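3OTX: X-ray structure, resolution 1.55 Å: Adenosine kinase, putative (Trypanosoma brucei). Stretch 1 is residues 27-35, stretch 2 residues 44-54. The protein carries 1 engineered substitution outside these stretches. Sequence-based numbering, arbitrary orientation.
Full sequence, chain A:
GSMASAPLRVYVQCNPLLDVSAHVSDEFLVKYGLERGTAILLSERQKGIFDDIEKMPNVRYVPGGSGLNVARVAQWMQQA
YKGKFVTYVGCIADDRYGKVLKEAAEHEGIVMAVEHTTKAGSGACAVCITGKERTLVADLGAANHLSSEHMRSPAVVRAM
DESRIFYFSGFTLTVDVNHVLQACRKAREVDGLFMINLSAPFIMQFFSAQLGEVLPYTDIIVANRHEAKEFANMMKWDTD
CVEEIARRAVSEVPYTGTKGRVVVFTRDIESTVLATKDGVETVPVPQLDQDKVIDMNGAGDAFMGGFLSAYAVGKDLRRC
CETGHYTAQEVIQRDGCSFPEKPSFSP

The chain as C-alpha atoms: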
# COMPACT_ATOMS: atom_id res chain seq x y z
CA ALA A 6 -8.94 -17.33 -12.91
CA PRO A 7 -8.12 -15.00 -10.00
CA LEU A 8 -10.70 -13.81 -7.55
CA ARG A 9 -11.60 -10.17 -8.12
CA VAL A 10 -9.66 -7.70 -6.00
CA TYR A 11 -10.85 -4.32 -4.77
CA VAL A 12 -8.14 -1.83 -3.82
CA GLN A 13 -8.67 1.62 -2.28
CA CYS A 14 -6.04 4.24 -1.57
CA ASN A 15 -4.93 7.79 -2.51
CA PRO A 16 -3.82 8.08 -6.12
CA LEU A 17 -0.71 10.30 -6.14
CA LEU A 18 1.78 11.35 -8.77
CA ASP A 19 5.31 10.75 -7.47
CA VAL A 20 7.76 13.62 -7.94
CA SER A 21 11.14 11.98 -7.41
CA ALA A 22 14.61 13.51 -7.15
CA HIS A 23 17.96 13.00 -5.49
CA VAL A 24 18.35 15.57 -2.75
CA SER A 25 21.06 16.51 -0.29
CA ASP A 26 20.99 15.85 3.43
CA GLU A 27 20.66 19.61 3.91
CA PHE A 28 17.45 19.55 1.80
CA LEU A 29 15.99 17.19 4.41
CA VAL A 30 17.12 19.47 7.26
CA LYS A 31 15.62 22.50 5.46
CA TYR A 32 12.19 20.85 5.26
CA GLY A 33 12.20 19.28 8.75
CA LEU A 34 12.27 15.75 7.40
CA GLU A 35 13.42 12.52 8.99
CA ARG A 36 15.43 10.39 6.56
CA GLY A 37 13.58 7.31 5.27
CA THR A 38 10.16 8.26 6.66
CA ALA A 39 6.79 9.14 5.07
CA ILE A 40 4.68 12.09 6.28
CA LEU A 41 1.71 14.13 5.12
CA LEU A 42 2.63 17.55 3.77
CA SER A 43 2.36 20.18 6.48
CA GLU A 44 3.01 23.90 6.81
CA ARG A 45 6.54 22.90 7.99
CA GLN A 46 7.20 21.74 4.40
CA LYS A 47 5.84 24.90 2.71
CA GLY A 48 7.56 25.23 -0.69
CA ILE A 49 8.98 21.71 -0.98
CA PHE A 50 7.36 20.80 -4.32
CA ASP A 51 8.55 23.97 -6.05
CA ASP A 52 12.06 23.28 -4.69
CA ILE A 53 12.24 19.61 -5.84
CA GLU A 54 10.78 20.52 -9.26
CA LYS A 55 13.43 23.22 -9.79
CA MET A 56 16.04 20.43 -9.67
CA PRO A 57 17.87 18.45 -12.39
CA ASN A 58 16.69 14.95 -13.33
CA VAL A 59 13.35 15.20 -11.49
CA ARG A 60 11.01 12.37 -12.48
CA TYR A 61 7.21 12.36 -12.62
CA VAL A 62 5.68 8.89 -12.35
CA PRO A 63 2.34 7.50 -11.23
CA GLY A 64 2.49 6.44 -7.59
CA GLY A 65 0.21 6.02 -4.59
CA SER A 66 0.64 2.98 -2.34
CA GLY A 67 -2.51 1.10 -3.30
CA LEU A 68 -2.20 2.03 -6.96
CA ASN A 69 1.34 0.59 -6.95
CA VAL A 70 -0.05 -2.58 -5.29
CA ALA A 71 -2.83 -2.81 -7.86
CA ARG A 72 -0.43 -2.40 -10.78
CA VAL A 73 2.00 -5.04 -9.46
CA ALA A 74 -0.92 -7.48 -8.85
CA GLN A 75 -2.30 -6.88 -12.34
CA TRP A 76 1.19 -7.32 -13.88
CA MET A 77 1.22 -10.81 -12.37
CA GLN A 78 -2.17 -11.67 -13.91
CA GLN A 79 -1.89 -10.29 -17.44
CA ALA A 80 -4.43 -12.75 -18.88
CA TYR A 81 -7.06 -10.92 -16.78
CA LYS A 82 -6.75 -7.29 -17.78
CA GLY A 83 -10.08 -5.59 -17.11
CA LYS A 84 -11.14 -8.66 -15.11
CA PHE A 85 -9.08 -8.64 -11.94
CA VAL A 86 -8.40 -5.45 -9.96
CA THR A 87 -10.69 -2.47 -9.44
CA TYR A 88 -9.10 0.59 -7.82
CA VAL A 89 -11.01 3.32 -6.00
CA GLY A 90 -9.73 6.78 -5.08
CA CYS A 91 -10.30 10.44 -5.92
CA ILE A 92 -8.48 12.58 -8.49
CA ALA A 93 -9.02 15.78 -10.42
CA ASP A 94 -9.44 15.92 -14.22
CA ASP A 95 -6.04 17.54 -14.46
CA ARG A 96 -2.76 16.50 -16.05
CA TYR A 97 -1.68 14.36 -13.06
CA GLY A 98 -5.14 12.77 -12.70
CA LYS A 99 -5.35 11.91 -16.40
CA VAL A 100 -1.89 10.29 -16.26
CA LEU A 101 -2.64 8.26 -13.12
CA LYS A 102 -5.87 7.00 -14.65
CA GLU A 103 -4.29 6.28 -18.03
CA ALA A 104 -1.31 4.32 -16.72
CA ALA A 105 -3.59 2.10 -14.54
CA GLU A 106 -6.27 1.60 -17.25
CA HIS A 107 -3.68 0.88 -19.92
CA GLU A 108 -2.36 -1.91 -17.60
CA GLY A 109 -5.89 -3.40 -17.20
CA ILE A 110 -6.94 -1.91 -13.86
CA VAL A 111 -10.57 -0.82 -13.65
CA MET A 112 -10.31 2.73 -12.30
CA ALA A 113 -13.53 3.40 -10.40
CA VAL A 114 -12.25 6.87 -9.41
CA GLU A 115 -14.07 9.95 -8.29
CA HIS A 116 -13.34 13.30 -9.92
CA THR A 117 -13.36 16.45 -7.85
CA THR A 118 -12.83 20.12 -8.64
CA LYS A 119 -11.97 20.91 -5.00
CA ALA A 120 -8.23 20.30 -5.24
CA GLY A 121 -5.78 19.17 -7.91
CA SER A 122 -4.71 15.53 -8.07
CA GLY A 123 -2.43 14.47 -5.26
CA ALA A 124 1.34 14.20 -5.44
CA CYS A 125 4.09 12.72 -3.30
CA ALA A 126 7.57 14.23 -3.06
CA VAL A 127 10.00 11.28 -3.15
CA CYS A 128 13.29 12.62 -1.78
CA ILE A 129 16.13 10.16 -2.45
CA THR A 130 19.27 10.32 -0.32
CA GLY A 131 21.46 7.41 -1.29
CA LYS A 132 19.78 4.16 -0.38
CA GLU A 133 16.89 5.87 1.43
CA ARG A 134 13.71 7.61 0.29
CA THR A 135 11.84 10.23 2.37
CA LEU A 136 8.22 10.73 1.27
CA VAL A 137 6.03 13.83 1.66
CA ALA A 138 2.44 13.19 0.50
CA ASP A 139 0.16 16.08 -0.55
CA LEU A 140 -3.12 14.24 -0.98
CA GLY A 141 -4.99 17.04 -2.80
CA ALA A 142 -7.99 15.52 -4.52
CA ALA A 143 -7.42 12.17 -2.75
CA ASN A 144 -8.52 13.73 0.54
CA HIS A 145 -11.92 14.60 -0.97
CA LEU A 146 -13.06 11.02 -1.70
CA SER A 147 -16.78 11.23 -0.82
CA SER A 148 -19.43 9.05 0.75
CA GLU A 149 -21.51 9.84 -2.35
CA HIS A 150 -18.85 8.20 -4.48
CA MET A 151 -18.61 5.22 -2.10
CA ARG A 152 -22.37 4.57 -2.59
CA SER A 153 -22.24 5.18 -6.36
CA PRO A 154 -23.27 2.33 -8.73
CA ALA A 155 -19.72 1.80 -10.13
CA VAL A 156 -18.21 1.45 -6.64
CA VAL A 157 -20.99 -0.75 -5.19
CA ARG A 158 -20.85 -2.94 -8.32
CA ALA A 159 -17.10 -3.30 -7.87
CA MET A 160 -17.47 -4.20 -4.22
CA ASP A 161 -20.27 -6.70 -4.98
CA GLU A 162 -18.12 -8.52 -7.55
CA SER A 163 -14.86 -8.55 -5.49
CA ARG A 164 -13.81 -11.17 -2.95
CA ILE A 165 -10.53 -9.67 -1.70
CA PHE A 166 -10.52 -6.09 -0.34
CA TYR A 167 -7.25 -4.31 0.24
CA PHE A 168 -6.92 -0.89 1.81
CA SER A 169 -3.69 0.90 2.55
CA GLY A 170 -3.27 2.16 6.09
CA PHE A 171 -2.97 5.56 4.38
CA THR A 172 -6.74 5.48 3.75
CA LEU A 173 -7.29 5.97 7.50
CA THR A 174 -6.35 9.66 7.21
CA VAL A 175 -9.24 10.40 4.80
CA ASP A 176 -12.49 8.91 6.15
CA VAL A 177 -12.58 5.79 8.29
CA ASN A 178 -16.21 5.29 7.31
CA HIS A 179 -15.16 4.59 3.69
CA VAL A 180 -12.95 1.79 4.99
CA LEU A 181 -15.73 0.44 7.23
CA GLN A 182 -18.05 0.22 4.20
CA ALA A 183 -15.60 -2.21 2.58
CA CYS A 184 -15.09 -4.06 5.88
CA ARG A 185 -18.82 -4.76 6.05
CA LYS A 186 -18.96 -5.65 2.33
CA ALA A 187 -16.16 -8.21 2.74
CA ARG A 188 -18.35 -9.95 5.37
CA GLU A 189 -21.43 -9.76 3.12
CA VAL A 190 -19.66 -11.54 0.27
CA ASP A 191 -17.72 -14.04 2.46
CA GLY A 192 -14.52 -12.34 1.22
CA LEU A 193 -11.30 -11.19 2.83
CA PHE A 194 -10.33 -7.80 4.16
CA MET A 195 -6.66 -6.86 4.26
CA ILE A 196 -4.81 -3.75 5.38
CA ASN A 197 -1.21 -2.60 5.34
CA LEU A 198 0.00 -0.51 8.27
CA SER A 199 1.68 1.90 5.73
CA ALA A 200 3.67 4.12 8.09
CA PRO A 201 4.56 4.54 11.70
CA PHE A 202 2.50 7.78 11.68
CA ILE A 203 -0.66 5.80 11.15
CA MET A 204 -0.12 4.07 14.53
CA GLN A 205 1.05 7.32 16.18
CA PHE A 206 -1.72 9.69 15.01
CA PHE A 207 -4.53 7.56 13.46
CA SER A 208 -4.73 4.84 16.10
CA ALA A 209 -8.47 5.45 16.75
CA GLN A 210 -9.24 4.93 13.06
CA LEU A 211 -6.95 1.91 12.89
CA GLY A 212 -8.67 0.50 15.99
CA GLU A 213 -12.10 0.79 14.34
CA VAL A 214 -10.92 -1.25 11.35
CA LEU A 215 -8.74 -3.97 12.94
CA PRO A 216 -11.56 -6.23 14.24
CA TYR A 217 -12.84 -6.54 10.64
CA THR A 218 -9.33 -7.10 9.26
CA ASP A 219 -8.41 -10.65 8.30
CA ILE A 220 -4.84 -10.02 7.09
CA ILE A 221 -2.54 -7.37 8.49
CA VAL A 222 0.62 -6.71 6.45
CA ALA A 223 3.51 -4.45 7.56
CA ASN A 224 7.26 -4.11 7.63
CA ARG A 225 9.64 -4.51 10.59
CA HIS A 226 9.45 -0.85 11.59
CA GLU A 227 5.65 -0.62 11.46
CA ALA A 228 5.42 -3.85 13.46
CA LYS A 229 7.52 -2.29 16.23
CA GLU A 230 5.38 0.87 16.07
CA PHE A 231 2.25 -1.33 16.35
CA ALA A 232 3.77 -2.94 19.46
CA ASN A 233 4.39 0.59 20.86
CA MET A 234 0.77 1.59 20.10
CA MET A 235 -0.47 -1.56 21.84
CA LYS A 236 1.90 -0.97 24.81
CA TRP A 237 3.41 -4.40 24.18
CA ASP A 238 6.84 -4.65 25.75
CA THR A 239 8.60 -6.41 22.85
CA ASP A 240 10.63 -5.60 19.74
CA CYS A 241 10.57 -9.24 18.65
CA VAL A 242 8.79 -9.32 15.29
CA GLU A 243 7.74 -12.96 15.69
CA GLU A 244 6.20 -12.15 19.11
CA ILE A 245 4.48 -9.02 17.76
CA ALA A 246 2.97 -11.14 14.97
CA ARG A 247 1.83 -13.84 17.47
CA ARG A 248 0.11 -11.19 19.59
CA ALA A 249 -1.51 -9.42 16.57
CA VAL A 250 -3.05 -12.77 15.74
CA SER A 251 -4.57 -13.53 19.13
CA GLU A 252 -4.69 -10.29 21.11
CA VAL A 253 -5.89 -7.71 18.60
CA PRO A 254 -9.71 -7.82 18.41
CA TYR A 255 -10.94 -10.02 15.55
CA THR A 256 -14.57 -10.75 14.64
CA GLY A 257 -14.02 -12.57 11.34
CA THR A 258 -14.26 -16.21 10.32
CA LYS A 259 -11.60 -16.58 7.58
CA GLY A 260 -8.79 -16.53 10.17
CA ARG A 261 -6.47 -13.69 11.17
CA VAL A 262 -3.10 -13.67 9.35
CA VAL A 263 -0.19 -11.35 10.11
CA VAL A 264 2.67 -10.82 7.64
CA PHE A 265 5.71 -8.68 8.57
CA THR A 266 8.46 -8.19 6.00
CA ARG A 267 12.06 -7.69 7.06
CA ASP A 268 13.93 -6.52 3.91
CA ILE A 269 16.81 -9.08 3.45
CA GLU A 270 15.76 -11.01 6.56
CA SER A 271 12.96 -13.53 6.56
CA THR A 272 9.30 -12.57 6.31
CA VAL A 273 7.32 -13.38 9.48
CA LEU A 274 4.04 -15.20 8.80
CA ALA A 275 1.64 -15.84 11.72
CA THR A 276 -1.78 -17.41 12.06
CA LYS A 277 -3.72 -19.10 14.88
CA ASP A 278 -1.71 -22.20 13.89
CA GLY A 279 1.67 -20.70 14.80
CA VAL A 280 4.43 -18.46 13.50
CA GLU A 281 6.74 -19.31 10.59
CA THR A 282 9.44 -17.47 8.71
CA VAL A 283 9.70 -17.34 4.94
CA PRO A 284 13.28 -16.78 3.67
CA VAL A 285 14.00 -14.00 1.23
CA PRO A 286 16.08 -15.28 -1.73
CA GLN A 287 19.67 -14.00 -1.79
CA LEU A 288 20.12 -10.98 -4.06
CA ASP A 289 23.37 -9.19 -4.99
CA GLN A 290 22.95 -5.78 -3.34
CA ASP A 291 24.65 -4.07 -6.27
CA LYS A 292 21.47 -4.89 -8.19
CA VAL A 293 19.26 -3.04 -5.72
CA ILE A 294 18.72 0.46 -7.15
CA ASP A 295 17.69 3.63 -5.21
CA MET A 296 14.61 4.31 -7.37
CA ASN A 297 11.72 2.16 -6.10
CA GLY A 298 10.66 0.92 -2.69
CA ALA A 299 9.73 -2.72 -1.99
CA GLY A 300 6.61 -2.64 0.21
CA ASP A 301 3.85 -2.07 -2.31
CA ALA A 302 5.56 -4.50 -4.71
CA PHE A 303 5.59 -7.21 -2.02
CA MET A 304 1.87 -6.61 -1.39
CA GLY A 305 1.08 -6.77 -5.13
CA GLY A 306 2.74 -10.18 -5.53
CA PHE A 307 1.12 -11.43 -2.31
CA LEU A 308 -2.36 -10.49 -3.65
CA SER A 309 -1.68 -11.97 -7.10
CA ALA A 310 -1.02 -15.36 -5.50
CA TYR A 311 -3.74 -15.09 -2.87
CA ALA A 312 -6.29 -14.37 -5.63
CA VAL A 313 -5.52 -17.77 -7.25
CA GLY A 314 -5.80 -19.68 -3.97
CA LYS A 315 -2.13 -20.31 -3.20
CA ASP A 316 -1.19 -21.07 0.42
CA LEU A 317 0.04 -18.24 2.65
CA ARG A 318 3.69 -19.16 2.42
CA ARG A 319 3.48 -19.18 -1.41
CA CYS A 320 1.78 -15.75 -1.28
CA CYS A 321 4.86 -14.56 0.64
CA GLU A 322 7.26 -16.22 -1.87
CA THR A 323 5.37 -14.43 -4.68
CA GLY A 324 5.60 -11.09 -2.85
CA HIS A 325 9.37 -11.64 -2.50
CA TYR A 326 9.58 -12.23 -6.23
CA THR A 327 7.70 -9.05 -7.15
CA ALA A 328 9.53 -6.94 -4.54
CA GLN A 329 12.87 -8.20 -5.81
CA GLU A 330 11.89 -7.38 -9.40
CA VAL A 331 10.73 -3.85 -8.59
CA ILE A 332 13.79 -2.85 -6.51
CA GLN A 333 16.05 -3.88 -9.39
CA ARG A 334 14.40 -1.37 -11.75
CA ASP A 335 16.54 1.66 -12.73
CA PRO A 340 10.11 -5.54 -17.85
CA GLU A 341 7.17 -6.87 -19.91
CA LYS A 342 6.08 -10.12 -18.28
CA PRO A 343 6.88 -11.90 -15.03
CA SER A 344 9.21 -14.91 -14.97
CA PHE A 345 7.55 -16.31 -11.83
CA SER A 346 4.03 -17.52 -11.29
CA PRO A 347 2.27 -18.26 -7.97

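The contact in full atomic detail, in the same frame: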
# COMPACT_ATOMS: atom_id res chain seq x y z
N GLU A 27 21.08 18.27 3.51
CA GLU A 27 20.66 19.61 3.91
C GLU A 27 19.24 19.94 3.45
O GLU A 27 18.55 20.70 4.13
CB GLU A 27 21.61 20.70 3.41
CG GLU A 27 21.39 22.04 4.13
CD GLU A 27 21.59 23.25 3.24
OE1 GLU A 27 22.77 23.62 3.01
OE2 GLU A 27 20.58 23.84 2.79
N PHE A 28 18.83 19.41 2.30
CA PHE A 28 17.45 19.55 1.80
C PHE A 28 16.50 18.97 2.85
O PHE A 28 15.50 19.60 3.22
CB PHE A 28 17.30 18.83 0.44
CG PHE A 28 15.89 18.85 -0.12
CD1 PHE A 28 15.51 19.82 -1.05
CD2 PHE A 28 14.96 17.89 0.26
CE1 PHE A 28 14.21 19.83 -1.57
CE2 PHE A 28 13.67 17.90 -0.25
CZ PHE A 28 13.30 18.86 -1.17
N LEU A 29 16.81 17.77 3.36
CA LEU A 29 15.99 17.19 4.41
C LEU A 29 15.95 18.04 5.69
O LEU A 29 14.88 18.21 6.28
CB LEU A 29 16.40 15.72 4.71
CG LEU A 29 16.55 14.68 3.59
CD1 LEU A 29 16.98 13.35 4.22
CD2 LEU A 29 15.26 14.47 2.81
N VAL A 30 17.09 18.57 6.12
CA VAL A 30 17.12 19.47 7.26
C VAL A 30 16.25 20.70 7.00
O VAL A 30 15.43 21.07 7.84
CB VAL A 30 18.58 19.87 7.64
CG1 VAL A 30 18.63 20.99 8.72
CG2 VAL A 30 19.37 18.67 8.10
N LYS A 31 16.40 21.31 5.82
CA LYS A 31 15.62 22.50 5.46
C LYS A 31 14.12 22.30 5.67
O LYS A 31 13.46 23.18 6.24
CB LYS A 31 15.88 22.91 4.01
CG LYS A 31 15.28 24.25 3.62
CD LYS A 31 15.36 24.42 2.12
CE LYS A 31 14.76 25.73 1.65
NZ LYS A 31 15.23 26.00 0.27
N TYR A 32 13.63 21.15 5.24
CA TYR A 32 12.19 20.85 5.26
C TYR A 32 11.69 20.12 6.50
O TYR A 32 10.53 19.73 6.55
CB TYR A 32 11.74 20.17 3.95
CG TYR A 32 11.79 21.19 2.83
CD1 TYR A 32 12.84 21.18 1.90
CD2 TYR A 32 10.85 22.23 2.76
CE1 TYR A 32 12.90 22.14 0.90
CE2 TYR A 32 10.91 23.18 1.77
CZ TYR A 32 11.94 23.15 0.85
OH TYR A 32 11.99 24.13 -0.11
N GLY A 33 12.58 19.89 7.47
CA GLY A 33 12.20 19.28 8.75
C GLY A 33 11.90 17.80 8.62
O GLY A 33 11.02 17.26 9.31
N LEU A 34 12.61 17.13 7.72
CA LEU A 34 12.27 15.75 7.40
C LEU A 34 13.22 14.75 8.04
O LEU A 34 14.42 15.03 8.18
CB LEU A 34 12.27 15.51 5.88
CG LEU A 34 11.44 16.46 5.01
CD1 LEU A 34 11.71 16.19 3.52
CD2 LEU A 34 9.95 16.33 5.31
N GLU A 35 12.66 13.60 8.40
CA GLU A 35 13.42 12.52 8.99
C GLU A 35 13.72 11.51 7.88
O GLU A 35 12.81 10.94 7.24
CB GLU A 35 12.63 11.85 10.14
CG GLU A 35 13.54 11.21 11.20
CD GLU A 35 12.86 10.09 11.99
OE1 GLU A 35 11.61 10.06 12.07
OE2 GLU A 35 13.59 9.24 12.54
N GLU A 44 2.53 22.57 6.95
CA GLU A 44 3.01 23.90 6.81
C GLU A 44 4.55 23.91 6.98
O GLU A 44 5.21 24.67 6.32
CB GLU A 44 2.33 24.78 7.86
CG GLU A 44 2.68 26.25 7.77
CD GLU A 44 2.07 26.93 6.55
OE1 GLU A 44 1.23 26.31 5.85
OE2 GLU A 44 2.45 28.10 6.32
N ARG A 45 5.09 23.02 7.82
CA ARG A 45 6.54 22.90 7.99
C ARG A 45 7.27 22.71 6.66
O ARG A 45 8.40 23.22 6.48
CB ARG A 45 6.89 21.77 8.97
CG ARG A 45 8.40 21.57 9.22
CD ARG A 45 9.08 22.79 9.83
NE ARG A 45 10.54 22.65 9.94
CZ ARG A 45 11.41 22.89 8.97
NH1 ARG A 45 11.00 23.34 7.79
NH2 ARG A 45 12.72 22.75 9.19
N GLN A 46 6.61 22.01 5.72
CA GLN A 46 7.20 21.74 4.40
C GLN A 46 6.82 22.75 3.30
O GLN A 46 7.06 22.47 2.12
CB GLN A 46 6.93 20.33 3.93
CG GLN A 46 7.58 19.22 4.78
CD GLN A 46 6.90 19.02 6.12
OE1 GLN A 46 5.69 18.94 6.21
NE2 GLN A 46 7.71 18.90 7.18
N LYS A 47 6.24 23.88 3.68
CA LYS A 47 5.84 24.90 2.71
C LYS A 47 6.96 25.13 1.68
O LYS A 47 8.10 25.36 2.04
CB LYS A 47 5.50 26.21 3.44
CG LYS A 47 5.00 27.36 2.57
CD LYS A 47 4.83 28.62 3.43
CE LYS A 47 4.53 29.86 2.61
NZ LYS A 47 3.90 30.90 3.47
N GLY A 48 6.61 25.00 0.40
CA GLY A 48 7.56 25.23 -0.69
C GLY A 48 8.33 24.03 -1.21
O GLY A 48 9.09 24.16 -2.16
N ILE A 49 8.14 22.85 -0.62
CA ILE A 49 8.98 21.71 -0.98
C ILE A 49 8.80 21.24 -2.44
O ILE A 49 9.77 20.84 -3.08
CB ILE A 49 8.82 20.52 0.03
CG1 ILE A 49 9.92 19.47 -0.17
CG2 ILE A 49 7.41 19.88 -0.03
CD1 ILE A 49 9.83 18.27 0.81
N PHE A 50 7.58 21.28 -2.96
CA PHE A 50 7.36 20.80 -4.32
C PHE A 50 8.01 21.70 -5.37
O PHE A 50 8.63 21.20 -6.30
CB PHE A 50 5.88 20.59 -4.59
CG PHE A 50 5.39 19.29 -4.06
CD1 PHE A 50 4.82 19.21 -2.79
CD2 PHE A 50 5.50 18.13 -4.82
CE1 PHE A 50 4.36 17.99 -2.29
CE2 PHE A 50 5.05 16.90 -4.33
CZ PHE A 50 4.48 16.82 -3.07
N ASP A 51 7.91 23.00 -5.15
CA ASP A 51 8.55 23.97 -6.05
C ASP A 51 10.06 23.77 -6.06
O ASP A 51 10.68 23.83 -7.11
CB ASP A 51 8.24 25.41 -5.63
CG ASP A 51 6.77 25.75 -5.74
OD1 ASP A 51 6.02 25.03 -6.43
OD2 ASP A 51 6.36 26.75 -5.13
N ASP A 52 10.62 23.48 -4.88
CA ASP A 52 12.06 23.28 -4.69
C ASP A 52 12.54 22.00 -5.42
O ASP A 52 13.50 22.05 -6.19
CB ASP A 52 12.32 23.20 -3.19
CG ASP A 52 13.75 23.44 -2.81
OD1 ASP A 52 14.66 23.21 -3.63
OD2 ASP A 52 13.97 23.86 -1.66
N ILE A 53 11.85 20.88 -5.21
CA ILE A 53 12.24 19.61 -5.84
C ILE A 53 12.08 19.67 -7.36
O ILE A 53 12.86 19.04 -8.08
CB ILE A 53 11.46 18.41 -5.27
CG1 ILE A 53 11.49 18.42 -3.75
CG2 ILE A 53 12.05 17.10 -5.77
CD1 ILE A 53 10.51 17.46 -3.14
N GLU A 54 11.08 20.41 -7.82
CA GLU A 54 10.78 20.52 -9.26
C GLU A 54 11.81 21.38 -9.99
O GLU A 54 12.08 21.15 -11.16
CB GLU A 54 9.38 21.08 -9.49
CG GLU A 54 8.27 20.05 -9.25
CD GLU A 54 6.88 20.66 -9.07
OE1 GLU A 54 6.60 21.74 -9.64
OE2 GLU A 54 6.07 20.06 -8.35

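At the centre of the contact Ile49 sits among three side chains of the first stretch. Ile49 CG1 lies 3.6 Å from Phe28 CZ, Ile49 CD1 reaches to 3.9 Å from Leu34 CD1, and Ile49 CG1 also stands 3.9 Å from the centroid of the Tyr32 ring, almost on the ring normal, a CH-pi contact. An aliphatic chain suits this place: CG1 and CD1 along one arm of Ile49 meet Phe28, Tyr32 and Leu34, and none of these carbons needs a polar partner. Phe28 points toward the second stretch from its helix, and the tip of its ring, CZ, meets Ile53 CG1 at a tight 3.2 Å. Ile49 and Ile53, one helical turn apart, thus both pack against it.

The helices 27-31 and 49-54 run nearly antiparallel, at 163°, with axes no closer than 12.1 Å, a gap that large side chains such as Phe28 and Tyr32 help to fill. The backbones draw nearest where Tyr32 CA and Gln46 CA are 5.1 Å apart.

Tyr32 joins the apolar centre to the polar edge: one ring face covers Ile49, while its hydroxyl OH donates a short 2.5 Å hydrogen bond to Asp52 OD2. Asp52 OD2 also takes a salt bridge from Lys31 NZ at 3.1 Å, the extended lysine chain carrying its charge across to Asp52.

Around the end of the first helix, side chains of the second stretch satisfy carbonyls. Gln46 NE2 donates to Tyr32 O at 3.0 Å, and Arg45 grips Lys31 O with both NH1 (2.9 Å) and NH2 (3.1 Å). The guanidinium lays one face over the backbone at Gly33, whose positive phi closes a Schellman motif; a CB there would clash with Arg45 NE, 2.8 Å away. Glycine also suits Gly48, the N-cap of the second helix, where a CB would jam against the preceding carbonyl.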